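Local structure of HNH endonuclease (Geobacillus virus E2, 5H0M) at residues D92-L97 with M107-S112. The protein is a phage HNH endonuclease that nicks DNA, probably by metal-assisted hydrolysis of a phosphodiester bond. Numbering follows the deposited sequence.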
# COMPACT_ATOMS: atom_id res chain seq x y z
N ASP A 92 -3.19 -0.62 -0.90
CA ASP A 92 -1.76 -1.00 -0.82
C ASP A 92 -0.88 -0.04 -1.61
O ASP A 92 -1.26 0.44 -2.68
CB ASP A 92 -1.55 -2.43 -1.34
CG ASP A 92 -0.20 -3.04 -0.92
OD1 ASP A 92 0.40 -2.61 0.11
OD2 ASP A 92 0.26 -3.97 -1.60
N HIS A 93 0.31 0.19 -1.07
CA HIS A 93 1.38 0.91 -1.76
C HIS A 93 1.98 0.05 -2.85
O HIS A 93 2.36 -1.10 -2.59
CB HIS A 93 2.46 1.31 -0.76
CG HIS A 93 2.02 2.36 0.20
ND1 HIS A 93 1.29 2.08 1.32
CD2 HIS A 93 2.19 3.71 0.19
CE1 HIS A 93 1.03 3.20 1.97
NE2 HIS A 93 1.55 4.20 1.30
N ILE A 94 2.11 0.61 -4.04
CA ILE A 94 2.70 -0.16 -5.16
C ILE A 94 4.18 -0.38 -4.89
O ILE A 94 4.64 -1.52 -4.77
CB ILE A 94 2.47 0.52 -6.51
CG1 ILE A 94 0.98 0.65 -6.82
CG2 ILE A 94 3.23 -0.24 -7.59
CD1 ILE A 94 0.67 1.40 -8.09
N THR A 95 4.93 0.72 -4.76
CA THR A 95 6.25 0.68 -4.14
C THR A 95 6.01 0.69 -2.64
O THR A 95 5.41 1.63 -2.12
CB THR A 95 7.09 1.89 -4.53
OG1 THR A 95 7.22 1.93 -5.96
CG2 THR A 95 8.47 1.83 -3.90
N PRO A 96 6.43 -0.37 -1.94
CA PRO A 96 6.06 -0.47 -0.52
C PRO A 96 6.51 0.73 0.30
O PRO A 96 7.52 1.38 0.02
CB PRO A 96 6.76 -1.74 -0.06
CG PRO A 96 6.87 -2.57 -1.30
CD PRO A 96 7.10 -1.59 -2.41
N LEU A 97 5.74 1.02 1.35
CA LEU A 97 6.03 2.11 2.25
C LEU A 97 7.45 2.07 2.80
O LEU A 97 8.12 3.11 2.87
CB LEU A 97 5.02 2.08 3.40
CG LEU A 97 5.13 3.21 4.41
CD1 LEU A 97 4.81 4.55 3.78
CD2 LEU A 97 4.18 2.92 5.58
N MET A 107 -1.13 9.21 -4.82
CA MET A 107 -2.26 8.40 -5.28
C MET A 107 -1.87 7.44 -6.39
O MET A 107 -2.38 6.33 -6.44
CB MET A 107 -3.46 9.28 -5.62
CG MET A 107 -4.12 9.77 -4.33
SD MET A 107 -5.57 10.74 -4.65
CE MET A 107 -6.67 9.45 -5.21
N ASP A 108 -0.93 7.84 -7.24
CA ASP A 108 -0.44 6.95 -8.28
C ASP A 108 0.46 5.83 -7.76
O ASP A 108 0.89 4.99 -8.54
CB ASP A 108 0.24 7.71 -9.43
CG ASP A 108 1.51 8.42 -9.02
OD1 ASP A 108 1.87 8.48 -7.84
OD2 ASP A 108 2.17 8.97 -9.95
N ASN A 109 0.73 5.83 -6.46
CA ASN A 109 1.45 4.76 -5.80
C ASN A 109 0.52 3.94 -4.91
O ASN A 109 0.99 3.18 -4.08
CB ASN A 109 2.59 5.31 -4.93
CG ASN A 109 3.52 4.22 -4.42
OD1 ASN A 109 3.89 3.32 -5.18
ND2 ASN A 109 3.90 4.31 -3.16
N LEU A 110 -0.80 4.09 -5.09
CA LEU A 110 -1.76 3.40 -4.21
C LEU A 110 -2.86 2.72 -5.02
O LEU A 110 -3.39 3.31 -5.97
CB LEU A 110 -2.39 4.42 -3.25
CG LEU A 110 -1.43 4.95 -2.19
CD1 LEU A 110 -2.00 6.19 -1.54
CD2 LEU A 110 -1.07 3.90 -1.16
N GLN A 111 -3.19 1.48 -4.66
CA GLN A 111 -4.27 0.76 -5.33
C GLN A 111 -5.18 0.07 -4.34
O GLN A 111 -4.72 -0.51 -3.36
CB GLN A 111 -3.73 -0.28 -6.31
CG GLN A 111 -2.81 0.26 -7.37
CD GLN A 111 -2.40 -0.83 -8.34
OE1 GLN A 111 -1.55 -1.67 -8.01
NE2 GLN A 111 -3.01 -0.84 -9.51
N SER A 112 -6.47 0.11 -4.63
CA SER A 112 -7.45 -0.67 -3.87
C SER A 112 -7.39 -2.11 -4.36
O SER A 112 -7.41 -2.35 -5.57
CB SER A 112 -8.85 -0.12 -4.12
OG SER A 112 -8.91 1.28 -3.83
O HOH W 1 -0.88 -1.81 -5.05
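D92 and Q111 pair as the hydrogen-bonded partners of a short antiparallel sheet: D92 N donates a hydrogen bond to Q111 O at 2.9 Å, and Q111 N donates one to D92 O. Past the non-hydrogen-bonded pair H93 and L110, I94 N reaches N109 O at 2.8 Å, approaching 42° above the carbonyl plane rather than on a lone pair. The same N109 carries the pairing on with its side chain. CG lies anti to the backbone N (chi1 -170°), which swings the amide across to the backbone of T95 and lets it grip both ends: T95 N meets a lone pair of OD1 at 2.8 Å, while ND2 donates to T95 O at 3.2 Å. K103 O also accepts a bond from ND2, so the amide is fixed in its flip.

On the face bearing H93 and L110, L110 CD2 sits over the centre of the H93 ring, a CH-pi contact 3.5 Å from the centroid; L97 CB covers the opposite ring face, and H93 NE2 is hydrogen-bonded to R104 O. Just past the strand end, I94 CG1 and CD1 rest against the Q111 side chain, which is extended beyond CG, with I94 CG1 3.6 Å from Q111 OE1. That oxygen accepts from a water that also donates to D92 O, and is hydrogen-bonded to H78 NE2 as well. The D92 carboxylate turns away to a salt bridge with K121 of helix 115-129.

A separate zinc, bound by C76, C79, C114 and C117, lies about 10 Å from the Q111 side chain. The two antiparallel strands followed by helix 115-129 are characteristic of the ββα-metal (His-Me finger) fold of HNH nucleases.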